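Local coordinates for 6-carboxyhexanoate--coa ligase (Bacillus subtilis, PDB 5FLG), which belongs to the 6-carboxyhexanoate--CoA ligase family of enzymes and has a nucleotide pocket beside a magnesium site, at residues A[126-137]-A[228-238]. Sequence-based numbering, arbitrary orientation.
With ANP (phosphoaminophosphonic acid-adenylate ester), chain D.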
loop_
_atom_site.group_PDB
_atom_site.type_symbol
_atom_site.label_atom_id
_atom_site.label_comp_id
_atom_site.label_asym_id
_atom_site.label_seq_id
_atom_site.Cartn_x
_atom_site.Cartn_y
_atom_site.Cartn_z
ATOM N N ALA A 126 -2.513 1.400 -19.602
ATOM C CA ALA A 126 -2.664 1.810 -20.972
ATOM C C ALA A 126 -1.852 0.883 -21.857
ATOM O O ALA A 126 -0.875 0.284 -21.415
ATOM C CB ALA A 126 -2.169 3.239 -21.165
ATOM N N VAL A 127 -2.328 0.748 -23.081
ATOM C CA VAL A 127 -1.631 0.037 -24.115
ATOM C C VAL A 127 -0.870 1.041 -24.944
ATOM O O VAL A 127 -1.391 2.106 -25.245
ATOM C CB VAL A 127 -2.653 -0.685 -25.009
ATOM C CG1 VAL A 127 -1.960 -1.270 -26.242
ATOM C CG2 VAL A 127 -3.371 -1.765 -24.198
ATOM N N LEU A 128 0.333 0.667 -25.372
ATOM C CA LEU A 128 1.134 1.497 -26.248
ATOM C C LEU A 128 1.182 0.877 -27.635
ATOM O O LEU A 128 1.578 -0.286 -27.788
ATOM C CB LEU A 128 2.569 1.618 -25.709
ATOM C CG LEU A 128 2.937 2.720 -24.711
ATOM C CD1 LEU A 128 1.993 2.769 -23.528
ATOM C CD2 LEU A 128 4.372 2.562 -24.231
ATOM N N PHE A 129 0.780 1.659 -28.640
ATOM C CA PHE A 129 0.556 1.142 -29.945
ATOM C C PHE A 129 1.486 1.869 -30.932
ATOM O O PHE A 129 1.399 3.078 -31.142
ATOM C CB PHE A 129 -0.923 1.309 -30.325
ATOM C CG PHE A 129 -1.392 0.343 -31.379
ATOM C CD1 PHE A 129 -1.381 -1.025 -31.139
ATOM C CD2 PHE A 129 -1.744 0.789 -32.645
ATOM C CE1 PHE A 129 -1.735 -1.925 -32.135
ATOM C CE2 PHE A 129 -2.094 -0.108 -33.642
ATOM C CZ PHE A 129 -2.089 -1.470 -33.388
ATOM N N ASP A 130 2.377 1.124 -31.547
ATOM C CA ASP A 130 3.394 1.734 -32.420
ATOM C C ASP A 130 2.801 2.018 -33.779
ATOM O O ASP A 130 2.372 1.096 -34.444
ATOM C CB ASP A 130 4.516 0.748 -32.555
ATOM C CG ASP A 130 5.670 1.259 -33.402
ATOM O OD1 ASP A 130 5.543 2.235 -34.175
ATOM O OD2 ASP A 130 6.718 0.626 -33.280
ATOM N N ILE A 131 2.839 3.274 -34.232
ATOM C CA ILE A 131 2.210 3.631 -35.493
ATOM C C ILE A 131 3.115 3.254 -36.681
ATOM O O ILE A 131 2.692 3.307 -37.800
ATOM C CB ILE A 131 1.900 5.125 -35.609
ATOM C CG1 ILE A 131 3.189 5.922 -35.832
ATOM C CG2 ILE A 131 1.162 5.633 -34.397
ATOM C CD1 ILE A 131 2.953 7.365 -36.235
ATOM N N HIS A 132 4.319 2.801 -36.419
ATOM C CA HIS A 132 5.189 2.321 -37.506
ATOM C C HIS A 132 4.968 0.846 -37.830
ATOM O O HIS A 132 4.887 0.465 -38.981
ATOM C CB HIS A 132 6.655 2.531 -37.135
ATOM C CG HIS A 132 7.036 3.964 -37.034
ATOM N ND1 HIS A 132 6.653 4.900 -37.973
ATOM C CD2 HIS A 132 7.776 4.629 -36.114
ATOM C CE1 HIS A 132 7.174 6.073 -37.658
ATOM N NE2 HIS A 132 7.829 5.944 -36.515
ATOM N N THR A 133 4.897 0.014 -36.808
ATOM C CA THR A 133 4.717 -1.415 -37.001
ATOM C C THR A 133 3.249 -1.764 -37.054
ATOM O O THR A 133 2.911 -2.880 -37.398
ATOM C CB THR A 133 5.324 -2.197 -35.841
ATOM O OG1 THR A 133 4.672 -1.810 -34.615
ATOM C CG2 THR A 133 6.806 -1.903 -35.725
ATOM N N GLY A 134 2.385 -0.891 -36.539
ATOM C CA GLY A 134 0.948 -1.221 -36.415
ATOM C C GLY A 134 0.661 -2.327 -35.404
ATOM O O GLY A 134 -0.318 -3.040 -35.531
ATOM N N LYS A 135 1.471 -2.392 -34.359
ATOM C CA LYS A 135 1.381 -3.432 -33.334
ATOM C C LYS A 135 1.546 -2.800 -31.947
ATOM O O LYS A 135 2.234 -1.798 -31.800
ATOM C CB LYS A 135 2.523 -4.456 -33.469
ATOM C CG LYS A 135 2.671 -5.129 -34.825
ATOM C CD LYS A 135 3.914 -6.021 -34.817
ATOM C CE LYS A 135 4.192 -6.675 -36.160
ATOM N NZ LYS A 135 2.933 -7.053 -36.864
ATOM N N ARG A 136 1.103 -3.524 -30.934
ATOM C CA ARG A 136 1.342 -3.182 -29.551
ATOM C C ARG A 136 2.825 -3.243 -29.257
ATOM O O ARG A 136 3.519 -4.135 -29.691
ATOM C CB ARG A 136 0.595 -4.115 -28.617
ATOM C CG ARG A 136 0.812 -3.797 -27.146
ATOM C CD ARG A 136 -0.195 -4.523 -26.256
ATOM N NE ARG A 136 0.042 -4.161 -24.862
ATOM C CZ ARG A 136 -0.593 -4.682 -23.814
ATOM N NH1 ARG A 136 -1.495 -5.619 -23.985
ATOM N NH2 ARG A 136 -0.274 -4.294 -22.589
ATOM N N MET A 137 3.290 -2.312 -28.458
ATOM C CA MET A 137 4.700 -2.012 -28.372
ATOM C C MET A 137 5.193 -2.350 -26.965
ATOM O O MET A 137 6.272 -2.860 -26.784
ATOM C CB MET A 137 4.849 -0.519 -28.691
ATOM C CG MET A 137 6.242 0.045 -28.766
ATOM S SD MET A 137 6.098 1.830 -29.042
ATOM C CE MET A 137 7.715 2.167 -29.759
ATOM N N ARG A 228 -7.799 2.510 -23.024
ATOM C CA ARG A 228 -6.795 3.518 -22.914
ATOM C C ARG A 228 -5.648 3.070 -23.842
ATOM O O ARG A 228 -4.891 2.177 -23.502
ATOM C CB ARG A 228 -6.319 3.624 -21.464
ATOM C CG ARG A 228 -5.782 4.986 -21.063
ATOM C CD ARG A 228 -6.921 5.955 -21.012
ATOM N NE ARG A 228 -6.673 7.216 -20.317
ATOM C CZ ARG A 228 -7.290 7.589 -19.203
ATOM N NH1 ARG A 228 -7.912 6.686 -18.434
ATOM N NH2 ARG A 228 -7.312 8.861 -18.872
ATOM N N VAL A 229 -5.505 3.745 -24.962
ATOM C CA VAL A 229 -4.434 3.447 -25.925
ATOM C C VAL A 229 -3.670 4.725 -26.234
ATOM O O VAL A 229 -4.287 5.765 -26.535
ATOM C CB VAL A 229 -5.013 2.919 -27.258
ATOM C CG1 VAL A 229 -3.897 2.584 -28.231
ATOM C CG2 VAL A 229 -5.858 1.681 -27.009
ATOM N N PHE A 230 -2.333 4.602 -26.281
ATOM C CA PHE A 230 -1.472 5.697 -26.669
ATOM C C PHE A 230 -0.834 5.318 -27.996
ATOM O O PHE A 230 -0.113 4.338 -28.063
ATOM C CB PHE A 230 -0.334 5.913 -25.646
ATOM C CG PHE A 230 -0.795 6.203 -24.245
ATOM C CD1 PHE A 230 -2.050 6.734 -24.006
ATOM C CD2 PHE A 230 0.066 6.050 -23.182
ATOM C CE1 PHE A 230 -2.476 6.967 -22.706
ATOM C CE2 PHE A 230 -0.341 6.336 -21.878
ATOM C CZ PHE A 230 -1.630 6.788 -21.648
ATOM N N PHE A 231 -1.044 6.136 -29.005
ATOM C CA PHE A 231 -0.475 5.889 -30.303
ATOM C C PHE A 231 0.903 6.522 -30.354
ATOM O O PHE A 231 1.054 7.737 -30.151
ATOM C CB PHE A 231 -1.396 6.467 -31.366
ATOM C CG PHE A 231 -2.709 5.734 -31.498
ATOM C CD1 PHE A 231 -2.826 4.645 -32.336
ATOM C CD2 PHE A 231 -3.825 6.122 -30.751
ATOM C CE1 PHE A 231 -4.027 3.973 -32.456
ATOM C CE2 PHE A 231 -5.024 5.439 -30.842
ATOM C CZ PHE A 231 -5.125 4.358 -31.693
ATOM N N ILE A 232 1.915 5.670 -30.460
ATOM C CA ILE A 232 3.318 6.078 -30.307
ATOM C C ILE A 232 4.089 6.151 -31.631
ATOM O O ILE A 232 4.000 5.255 -32.475
ATOM C CB ILE A 232 4.087 5.077 -29.431
ATOM C CG1 ILE A 232 3.385 4.910 -28.096
ATOM C CG2 ILE A 232 5.537 5.503 -29.258
ATOM C CD1 ILE A 232 3.390 6.144 -27.221
ATOM N N ASP A 233 4.825 7.242 -31.796
ATOM C CA ASP A 233 5.710 7.444 -32.923
ATOM C C ASP A 233 7.097 7.788 -32.404
ATOM O O ASP A 233 7.392 8.952 -32.126
ATOM C CB ASP A 233 5.223 8.603 -33.781
ATOM C CG ASP A 233 6.274 9.045 -34.810
ATOM O OD1 ASP A 233 7.386 8.468 -34.825
ATOM O OD2 ASP A 233 5.988 9.968 -35.600
ATOM N N GLY A 234 7.947 6.783 -32.275
ATOM C CA GLY A 234 9.259 6.997 -31.707
ATOM C C GLY A 234 10.221 5.899 -32.117
ATOM O O GLY A 234 9.804 4.757 -32.335
ATOM N N SER A 235 11.501 6.260 -32.250
ATOM C CA SER A 235 12.552 5.300 -32.590
ATOM C C SER A 235 13.079 4.672 -31.326
ATOM O O SER A 235 13.773 3.658 -31.376
ATOM C CB SER A 235 13.732 5.979 -33.295
ATOM O OG SER A 235 13.339 6.576 -34.514
ATOM N N ASN A 236 12.902 5.359 -30.206
ATOM C CA ASN A 236 13.685 5.021 -29.037
ATOM C C ASN A 236 13.140 3.760 -28.400
ATOM O O ASN A 236 12.105 3.231 -28.806
ATOM C CB ASN A 236 13.707 6.173 -28.035
ATOM C CG ASN A 236 14.434 7.394 -28.571
ATOM O OD1 ASN A 236 15.408 7.278 -29.318
ATOM N ND2 ASN A 236 13.956 8.575 -28.200
ATOM N N ASP A 237 13.844 3.263 -27.405
ATOM C CA ASP A 237 13.379 2.089 -26.716
ATOM C C ASP A 237 12.097 2.432 -25.967
ATOM O O ASP A 237 12.016 3.456 -25.296
ATOM C CB ASP A 237 14.452 1.619 -25.739
ATOM C CG ASP A 237 14.051 0.372 -24.991
ATOM O OD1 ASP A 237 13.852 -0.696 -25.612
ATOM O OD2 ASP A 237 13.947 0.461 -23.762
ATOM N N VAL A 238 11.163 1.493 -25.989
ATOM C CA VAL A 238 9.870 1.657 -25.368
ATOM C C VAL A 238 10.020 1.797 -23.854
ATOM O O VAL A 238 9.231 2.459 -23.212
ATOM C CB VAL A 238 8.938 0.477 -25.721
ATOM C CG1 VAL A 238 9.391 -0.792 -25.024
ATOM C CG2 VAL A 238 7.497 0.800 -25.335
HETATM P PG ANP D . -11.229 4.551 -11.445
HETATM O O1G ANP D . -11.391 4.306 -9.970
HETATM O O2G ANP D . -12.492 4.273 -12.215
HETATM O O3G ANP D . -10.636 5.868 -11.827
HETATM P PB ANP D . -9.107 3.570 -13.278
HETATM O O1B ANP D . -8.427 4.885 -13.137
HETATM O O2B ANP D . -8.388 2.275 -13.372
HETATM N N3B ANP D . -10.116 3.334 -11.895
HETATM P PA ANP D . -10.632 4.937 -15.298
HETATM O O1A ANP D . -12.024 4.819 -15.717
HETATM O O2A ANP D . -10.088 6.157 -14.611
HETATM O O3A ANP D . -10.154 3.618 -14.511
HETATM O "O5'" ANP D . -9.778 4.719 -16.694
HETATM C "C5'" ANP D . -10.277 3.901 -17.714
HETATM C "C4'" ANP D . -9.159 2.990 -18.228
HETATM O "O4'" ANP D . -8.054 3.803 -18.640
HETATM C "C3'" ANP D . -8.639 2.056 -17.146
HETATM O "O3'" ANP D . -9.313 0.804 -17.167
HETATM C "C2'" ANP D . -7.207 1.856 -17.547
HETATM O "O2'" ANP D . -7.158 0.892 -18.600
HETATM C "C1'" ANP D . -6.864 3.205 -18.111
HETATM N N9 ANP D . -6.239 4.011 -17.056
HETATM C C8 ANP D . -6.845 4.617 -15.974
HETATM N N7 ANP D . -5.937 5.340 -15.278
HETATM C C5 ANP D . -4.730 5.159 -15.897
HETATM C C6 ANP D . -3.336 5.581 -15.688
HETATM N N6 ANP D . -2.976 6.342 -14.650
HETATM N N1 ANP D . -2.396 5.189 -16.575
HETATM C C2 ANP D . -2.706 4.397 -17.608
HETATM N N3 ANP D . -3.955 4.015 -17.925
HETATM C C4 ANP D . -4.952 4.276 -17.047
#
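A126 CB sits over one face of the F230 ring, 3.9 Å from its centroid and displaced toward the rim, a CH-pi contact; L128 CD1 approaches the same ring obliquely at CD2. On the other side of the sheet the side chains of F129 and F231 lie side by side and point the same way, their rings meeting obliquely, CD2 of F129 3.9 Å from CE1 of F231, and V229 CG1 lies over one face of F231. Helix 107-116 packs against this pair through A113. The R228 guanidinium turns an edge to the ribose of phosphoaminophosphonic acid-adenylate ester, NH1 donating nearly straight to O4' (2.9 Å), a position reached by a bend at chi2 (70°); E191 and Y204 hold its NE and NH2. I131 CG1 lies over one face of the H132 ring, whose NE2 makes a weak, bent bond to D233 OD1 (3.1 Å, 130°), ring and carboxylate planes 80° apart. Strands 127-130 and 228-232 are parallel neighbours within a mixed sheet, strand 188-194 flanking the second, and five backbone hydrogen bonds join the segments, the first from V127 N to R228 O and the last from I131 N to I232 O. This pairing brings A126 and R228 together at the nucleotide pocket. Beyond F230, I232 CG1 packs on L128 CG, while the extended M137 chain crosses I232 at about a right angle, M137 SD 3.7 Å from I232 CG2. Where the strands end, D130 OD1 accepts from H132 N in an Asx turn.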